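Local coordinates for GTPase activator-like protein (PDB 5HIU) that probably acts as a GTPase activator and is represented here by the all-helical N-terminal part of the longer TSC2 protein, at residues 269-273 with 318-322; 362-366 with 382-388; 434-438 with 451-455. One frame throughout, in Å; residues are numbered along the deposited sequence.

Contact 1 (269-273 with 318-322); sequences AWHTI and VLQKL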
# COMPACT_ATOMS: atom_id res chain seq x y z
N ALA A 269 -4.27 6.80 1.15
CA ALA A 269 -4.65 5.69 2.02
C ALA A 269 -6.15 5.68 2.27
O ALA A 269 -6.77 4.62 2.40
CB ALA A 269 -3.90 5.78 3.37
N TRP A 270 -6.77 6.84 2.39
CA TRP A 270 -8.18 6.81 2.70
C TRP A 270 -8.88 6.22 1.49
O TRP A 270 -9.80 5.40 1.61
CB TRP A 270 -8.73 8.19 3.05
CG TRP A 270 -10.17 8.13 3.02
CD1 TRP A 270 -10.99 8.70 2.12
CD2 TRP A 270 -10.99 7.35 3.88
NE1 TRP A 270 -12.29 8.35 2.37
CE2 TRP A 270 -12.32 7.50 3.44
CE3 TRP A 270 -10.74 6.51 4.97
CZ2 TRP A 270 -13.38 6.88 4.07
CZ3 TRP A 270 -11.80 5.88 5.58
CH2 TRP A 270 -13.10 6.08 5.15
N HIS A 271 -8.41 6.60 0.30
CA HIS A 271 -9.03 6.10 -0.93
C HIS A 271 -9.02 4.58 -0.93
O HIS A 271 -10.03 3.91 -1.15
CB HIS A 271 -8.29 6.65 -2.14
CG HIS A 271 -9.05 6.48 -3.41
ND1 HIS A 271 -8.96 5.33 -4.17
CD2 HIS A 271 -9.92 7.29 -4.04
CE1 HIS A 271 -9.74 5.45 -5.23
NE2 HIS A 271 -10.33 6.63 -5.18
N THR A 272 -7.87 4.03 -0.62
CA THR A 272 -7.74 2.59 -0.59
C THR A 272 -8.57 2.00 0.54
O THR A 272 -9.21 0.96 0.35
CB THR A 272 -6.26 2.18 -0.52
OG1 THR A 272 -5.56 2.79 -1.62
CG2 THR A 272 -6.11 0.70 -0.63
N ILE A 273 -8.59 2.64 1.70
CA ILE A 273 -9.37 2.11 2.81
C ILE A 273 -10.85 2.21 2.45
O ILE A 273 -11.63 1.34 2.88
CB ILE A 273 -9.06 2.83 4.15
CG1 ILE A 273 -7.68 2.43 4.66
CG2 ILE A 273 -10.06 2.47 5.24
CD1 ILE A 273 -7.13 3.40 5.68
N VAL A 318 -9.26 6.52 11.13
CA VAL A 318 -10.03 5.89 10.07
C VAL A 318 -11.49 5.85 10.48
O VAL A 318 -12.37 6.01 9.65
CB VAL A 318 -9.48 4.48 9.74
CG1 VAL A 318 -10.46 3.70 8.89
CG2 VAL A 318 -8.14 4.58 9.02
N LEU A 319 -11.72 5.65 11.78
CA LEU A 319 -13.09 5.61 12.31
C LEU A 319 -13.75 6.97 12.20
O LEU A 319 -14.90 7.08 11.83
CB LEU A 319 -13.12 5.12 13.77
CG LEU A 319 -13.04 3.60 13.91
CD1 LEU A 319 -12.76 3.14 15.35
CD2 LEU A 319 -14.32 2.97 13.39
N GLN A 320 -13.03 8.02 12.52
CA GLN A 320 -13.59 9.35 12.43
C GLN A 320 -14.01 9.60 11.00
O GLN A 320 -15.03 10.19 10.75
CB GLN A 320 -12.56 10.38 12.85
CG GLN A 320 -12.99 11.81 12.64
CD GLN A 320 -12.03 12.78 13.29
OE1 GLN A 320 -11.46 12.52 14.37
NE2 GLN A 320 -11.82 13.91 12.64
N LYS A 321 -13.21 9.15 10.06
CA LYS A 321 -13.51 9.31 8.65
C LYS A 321 -14.67 8.37 8.24
O LYS A 321 -15.63 8.81 7.61
CB LYS A 321 -12.24 9.06 7.84
CG LYS A 321 -12.29 9.50 6.38
CD LYS A 321 -12.47 10.99 6.17
CE LYS A 321 -12.73 11.31 4.69
NZ LYS A 321 -13.32 12.66 4.47
N LEU A 322 -14.61 7.11 8.67
CA LEU A 322 -15.67 6.18 8.37
C LEU A 322 -17.02 6.64 8.89
O LEU A 322 -17.99 6.63 8.16
CB LEU A 322 -15.36 4.79 8.94
CG LEU A 322 -16.26 3.66 8.41
CD1 LEU A 322 -16.46 3.72 6.90
CD2 LEU A 322 -15.68 2.30 8.76

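Contact 2 (362-366 with 382-388); sequences INSLF and WEPIFDV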
# COMPACT_ATOMS: atom_id res chain seq x y z
N ILE A 362 -15.36 12.14 18.72
CA ILE A 362 -16.62 12.45 19.39
C ILE A 362 -17.16 13.78 18.86
O ILE A 362 -18.34 13.90 18.57
CB ILE A 362 -16.47 12.47 20.93
CG1 ILE A 362 -16.08 11.07 21.45
CG2 ILE A 362 -17.78 12.89 21.59
CD1 ILE A 362 -15.73 11.04 22.92
N ASN A 363 -16.29 14.75 18.65
CA ASN A 363 -16.76 16.01 18.09
C ASN A 363 -17.31 15.89 16.68
O ASN A 363 -18.17 16.66 16.29
CB ASN A 363 -15.65 17.04 18.10
CG ASN A 363 -15.64 17.84 19.37
OD1 ASN A 363 -16.66 18.39 19.76
ND2 ASN A 363 -14.49 17.90 20.03
N SER A 364 -16.82 14.92 15.91
CA SER A 364 -17.34 14.72 14.57
C SER A 364 -18.66 13.95 14.58
O SER A 364 -19.40 13.98 13.60
CB SER A 364 -16.33 13.97 13.71
OG SER A 364 -16.15 12.67 14.24
N LEU A 365 -18.93 13.25 15.68
CA LEU A 365 -20.23 12.61 15.89
C LEU A 365 -21.36 13.60 16.20
O LEU A 365 -22.47 13.43 15.73
CB LEU A 365 -20.15 11.60 17.02
CG LEU A 365 -19.38 10.34 16.70
CD1 LEU A 365 -19.44 9.45 17.93
CD2 LEU A 365 -19.93 9.60 15.48
N PHE A 366 -21.09 14.62 17.01
CA PHE A 366 -22.12 15.56 17.38
C PHE A 366 -22.32 16.64 16.33
O PHE A 366 -23.37 17.29 16.30
CB PHE A 366 -21.81 16.19 18.74
CG PHE A 366 -22.06 15.27 19.89
CD1 PHE A 366 -23.32 15.18 20.46
CD2 PHE A 366 -21.05 14.49 20.41
CE1 PHE A 366 -23.56 14.32 21.52
CE2 PHE A 366 -21.28 13.64 21.47
CZ PHE A 366 -22.54 13.55 22.03
N TRP A 382 -26.61 9.14 25.85
CA TRP A 382 -25.37 9.87 25.60
C TRP A 382 -24.43 9.94 26.80
O TRP A 382 -23.30 10.43 26.67
CB TRP A 382 -25.67 11.28 25.06
CG TRP A 382 -26.25 11.31 23.67
CD1 TRP A 382 -26.41 10.25 22.83
CD2 TRP A 382 -26.68 12.47 22.93
NE1 TRP A 382 -26.95 10.67 21.64
CE2 TRP A 382 -27.13 12.03 21.67
CE3 TRP A 382 -26.75 13.84 23.22
CZ2 TRP A 382 -27.64 12.89 20.71
CZ3 TRP A 382 -27.27 14.70 22.25
CH2 TRP A 382 -27.71 14.21 21.01
N GLU A 383 -24.89 9.47 27.97
CA GLU A 383 -24.03 9.42 29.16
C GLU A 383 -22.77 8.63 28.89
O GLU A 383 -21.66 9.13 29.12
CB GLU A 383 -24.76 8.83 30.38
CG GLU A 383 -23.85 8.62 31.60
CD GLU A 383 -24.62 8.60 32.92
OE1 GLU A 383 -24.54 9.60 33.68
OE2 GLU A 383 -25.30 7.59 33.20
N PRO A 384 -22.91 7.40 28.37
CA PRO A 384 -21.69 6.63 28.18
C PRO A 384 -20.65 7.45 27.43
O PRO A 384 -19.51 7.57 27.92
CB PRO A 384 -22.16 5.41 27.36
CG PRO A 384 -23.64 5.32 27.60
CD PRO A 384 -24.09 6.74 27.77
N ILE A 385 -21.04 8.05 26.30
CA ILE A 385 -20.11 8.84 25.47
C ILE A 385 -19.64 10.07 26.20
O ILE A 385 -18.47 10.42 26.13
CB ILE A 385 -20.72 9.28 24.12
CG1 ILE A 385 -20.94 8.05 23.25
CG2 ILE A 385 -19.77 10.20 23.36
CD1 ILE A 385 -21.69 8.32 21.97
N PHE A 386 -20.56 10.73 26.89
CA PHE A 386 -20.19 11.92 27.65
C PHE A 386 -19.19 11.59 28.76
O PHE A 386 -18.39 12.46 29.14
CB PHE A 386 -21.43 12.59 28.25
CG PHE A 386 -22.18 13.46 27.28
CD1 PHE A 386 -21.51 14.37 26.46
CD2 PHE A 386 -23.57 13.41 27.21
CE1 PHE A 386 -22.20 15.18 25.58
CE2 PHE A 386 -24.27 14.21 26.32
CZ PHE A 386 -23.59 15.10 25.51
N ASP A 387 -19.22 10.36 29.27
CA ASP A 387 -18.30 9.96 30.34
C ASP A 387 -16.89 9.80 29.78
O ASP A 387 -15.93 10.23 30.42
CB ASP A 387 -18.77 8.67 31.04
N VAL A 388 -16.78 9.21 28.58
CA VAL A 388 -15.50 9.17 27.87
C VAL A 388 -15.01 10.59 27.61
O VAL A 388 -13.87 10.94 27.92
CB VAL A 388 -15.58 8.45 26.51
CG1 VAL A 388 -14.24 8.54 25.79
CG2 VAL A 388 -15.98 6.99 26.67

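Contact 3 (434-438 with 451-455); sequences VENLI and CMKFL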
# COMPACT_ATOMS: atom_id res chain seq x y z
N VAL A 434 -22.63 20.84 22.26
CA VAL A 434 -23.60 20.25 23.17
C VAL A 434 -24.50 21.34 23.72
O VAL A 434 -25.70 21.16 23.92
CB VAL A 434 -22.90 19.56 24.35
CG1 VAL A 434 -23.91 19.22 25.45
CG2 VAL A 434 -22.19 18.31 23.88
N GLU A 435 -23.88 22.48 23.96
CA GLU A 435 -24.57 23.69 24.36
C GLU A 435 -25.59 24.10 23.30
O GLU A 435 -26.73 24.42 23.63
CB GLU A 435 -23.53 24.77 24.55
CG GLU A 435 -24.02 26.10 25.02
CD GLU A 435 -22.87 26.99 25.42
OE1 GLU A 435 -22.13 26.61 26.36
OE2 GLU A 435 -22.69 28.05 24.80
N ASN A 436 -25.18 24.09 22.05
CA ASN A 436 -26.07 24.44 20.94
C ASN A 436 -27.21 23.47 20.75
O ASN A 436 -28.31 23.88 20.37
CB ASN A 436 -25.30 24.52 19.61
CG ASN A 436 -24.58 25.84 19.42
OD1 ASN A 436 -23.40 25.85 19.04
ND2 ASN A 436 -25.27 26.95 19.65
N LEU A 437 -26.94 22.19 20.97
CA LEU A 437 -27.95 21.16 20.77
C LEU A 437 -29.09 21.35 21.76
O LEU A 437 -30.26 21.27 21.39
CB LEU A 437 -27.36 19.77 20.93
CG LEU A 437 -26.53 19.31 19.72
CD1 LEU A 437 -25.64 18.17 20.15
CD2 LEU A 437 -27.39 18.87 18.54
N ILE A 438 -28.74 21.64 23.00
CA ILE A 438 -29.72 21.92 24.02
C ILE A 438 -30.54 23.12 23.60
O ILE A 438 -31.76 23.09 23.62
CB ILE A 438 -29.06 22.24 25.37
CG1 ILE A 438 -28.33 21.00 25.91
CG2 ILE A 438 -30.10 22.72 26.39
CD1 ILE A 438 -27.33 21.32 26.99
N CYS A 451 -27.03 15.59 28.28
CA CYS A 451 -26.31 16.77 27.82
C CYS A 451 -25.97 17.66 29.00
O CYS A 451 -24.83 18.05 29.22
CB CYS A 451 -27.13 17.57 26.81
SG CYS A 451 -27.06 16.97 25.12
N MET A 452 -26.99 17.94 29.79
CA MET A 452 -26.86 18.88 30.89
C MET A 452 -25.91 18.41 31.98
O MET A 452 -25.09 19.19 32.46
CB MET A 452 -28.24 19.18 31.45
CG MET A 452 -28.95 20.29 30.69
SD MET A 452 -28.62 21.90 31.44
CE MET A 452 -28.48 22.95 30.00
N LYS A 453 -26.02 17.15 32.37
CA LYS A 453 -25.12 16.60 33.39
C LYS A 453 -23.67 16.71 32.94
O LYS A 453 -22.79 17.09 33.73
CB LYS A 453 -25.48 15.15 33.69
CG LYS A 453 -26.78 15.02 34.47
CD LYS A 453 -27.19 13.56 34.61
CE LYS A 453 -28.59 13.44 35.20
NZ LYS A 453 -29.02 12.02 35.30
N PHE A 454 -23.43 16.41 31.66
CA PHE A 454 -22.09 16.52 31.08
C PHE A 454 -21.51 17.93 31.20
O PHE A 454 -20.36 18.09 31.62
CB PHE A 454 -22.08 16.05 29.61
CG PHE A 454 -20.87 16.51 28.85
CD1 PHE A 454 -19.65 15.88 29.00
CD2 PHE A 454 -20.94 17.62 28.02
CE1 PHE A 454 -18.53 16.32 28.32
CE2 PHE A 454 -19.82 18.07 27.34
CZ PHE A 454 -18.62 17.42 27.49
N LEU A 455 -22.28 18.96 30.83
CA LEU A 455 -21.79 20.34 30.92
C LEU A 455 -21.46 20.76 32.36
O LEU A 455 -20.54 21.55 32.58
CB LEU A 455 -22.81 21.32 30.34
CG LEU A 455 -22.97 21.34 28.81
CD1 LEU A 455 -24.44 21.33 28.44
CD2 LEU A 455 -22.27 22.53 28.18

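Contact 1 (269-273 with 318-322)
The indole of Trp-270 lies under the aliphatic part of Lys-321. Lys-321 CG sits 3.4 Å from the centroid of the Trp-270 six-membered ring and only 5° off the ring normal, a well-formed CH-pi contact; the closest atoms are Trp-270 CD2 and Lys-321 CG at 3.5 Å. The ammonium does not add much: Lys-321 NZ is 5.3 Å from the centroid of the Trp-270 five-membered ring, long for a cation-pi interaction and a weak attraction at most. The far end of the indole's six-membered ring reaches the last turn of the other helix, with Trp-270 CZ3 at 4.2 Å from Val-318 CG1 and Trp-270 CH2 at 4.5 Å from Leu-322 CD1. One turn further along, Ile-273 also points across and fills the deeper side of the interface, its CD1 meeting Val-318 CG2 at 3.7 Å. No hydrogen bond crosses between the segments, so carbon packing holds the pair. Their axes come no closer than 11.6 Å and make a steep angle of 65°, a spacing that the large indole helps to fill; the nearest CA atoms, of Trp-270 and Val-318, are 7.7 Å apart. Helix 245-261 closes the floor, with Leu-255 on Ile-273 and His-259 on both Trp-270 and Val-318, while Tyr-331, in the loop after helix 302-322, covers Trp-270 and Leu-322. Helices 266-277 and 302-322 are next-but-one in the chain, with helix 281-294 between them, and packing of alternate helices like this is consistent with the joining of successive repeats in a HEAT-like alpha-solenoid.

Contact 2 (362-366 with 382-388)
Starting at Ile-362, segment 362-366 packs against helical segment 383-388, which runs roughly the other way (142° between the directions of these two segments, their axes 11.9 Å apart at closest), the antiparallel helix pairing of an alpha-solenoid repeat. Ile-362 points across at the middle of the partner: its CG2 meets Ile-385 CG2 at 3.8 Å, and its CD1 reaches Val-388 CG1 at 4.1 Å. Asn-363 turns to helix 423-441, its ND2 hydrogen-bonding Gln-426 OE1. Leu-365 points toward the partner but packs on Ile-376 and Leu-377 of the intervening loop instead. Phe-366, in the last turn, does most of the work: segment 382-388 covers 91 Å² of it, the most of any residue here, and with Trp-382 and Phe-386 it forms an aromatic cluster. Against Phe-386 its ring is nearly parallel, at 18°, but slid so far that the two barely overlap, with Phe-366 CZ to Phe-386 CE1 at 3.9 Å. The edge of Phe-366 also takes in Ile-385, whose CG2 lies 4.2 Å from Phe-366 CE2. Trp-382 is held in place as its NE1 hydrogen-bonds Leu-377 O, and its six-membered ring receives the Phe-366 edge in a T-shaped stack: planes at 86°, centroids 5.1 Å apart, and Phe-366 CE1 only 3.6 Å from Trp-382 CE3.

Contact 3 (434-438 with 451-455)
Segments 434-438 and 451-455 are helical throughout and run roughly antiparallel, with 144° between their directions and 10.2 Å between their axes at closest approach. The backbones come nearest where the CA atoms of Val-434 and Cys-451 stand 6.4 Å apart; a turn further along the second helix, the CA atoms of Glu-435 and Leu-455 are 7.9 Å apart. The small side chains of Val-434 and Cys-451 suit that close approach, with Val-434 CG1 at 3.9 Å from Cys-451 CB. Val-434 CG1 also touches Leu-455 CD1 at 3.7 Å, while its CG2 lies 4.2 Å from Phe-454 CE2. Helices 423-441 and 448-459, to which the segments belong, form a helical hairpin with a short connection, the last unit of the modelled alpha-solenoid at its C-terminal end. The side facing the preceding helices rests on helix 383-391: Phe-386 touches Val-434 and Cys-451 and stacks with the ring of Phe-454. One turn after Val-434, Ile-438 spans the groove. Its CG1 meets Cys-451 CB at 3.7 Å, and its CD1 is squeezed to 3.2 Å from Leu-455 CD1, a tight methyl-methyl approach at this resolution. Met-452 starts out sideways, but its end swings in, so that Met-452 CE lies 3.6 Å from Ile-438 CD1. No hydrogen bond passes between the two segments. At the margin, the aliphatic start of Glu-435 skirts Leu-455, with Glu-435 CB and Leu-455 CD2 4.4 Å apart.

From the N terminus, the chain has already run through eleven helices before contact 1, which closes a 44-residue, mostly helical loop by bringing helices 266-277 and 302-322 together. Helix 336-348 follows, then contact 2 closes a helix-free loop of 15 residues, pairing helices 352-366 and 383-391. Contact 3 finally closes a 12-residue loop, half of it helix, at the hairpin of helices 423-441 and 448-459. The three loops lie in series; none nests or crosses. Contacts 1 and 2 just meet, at Gln-320 CG and Ser-364 OG (3.6 Å), whereas contacts 2 and 3 share a core, with Phe-386 CD1 at 3.3 Å from Phe-454 CG, extending the solenoid toward its C-terminal end.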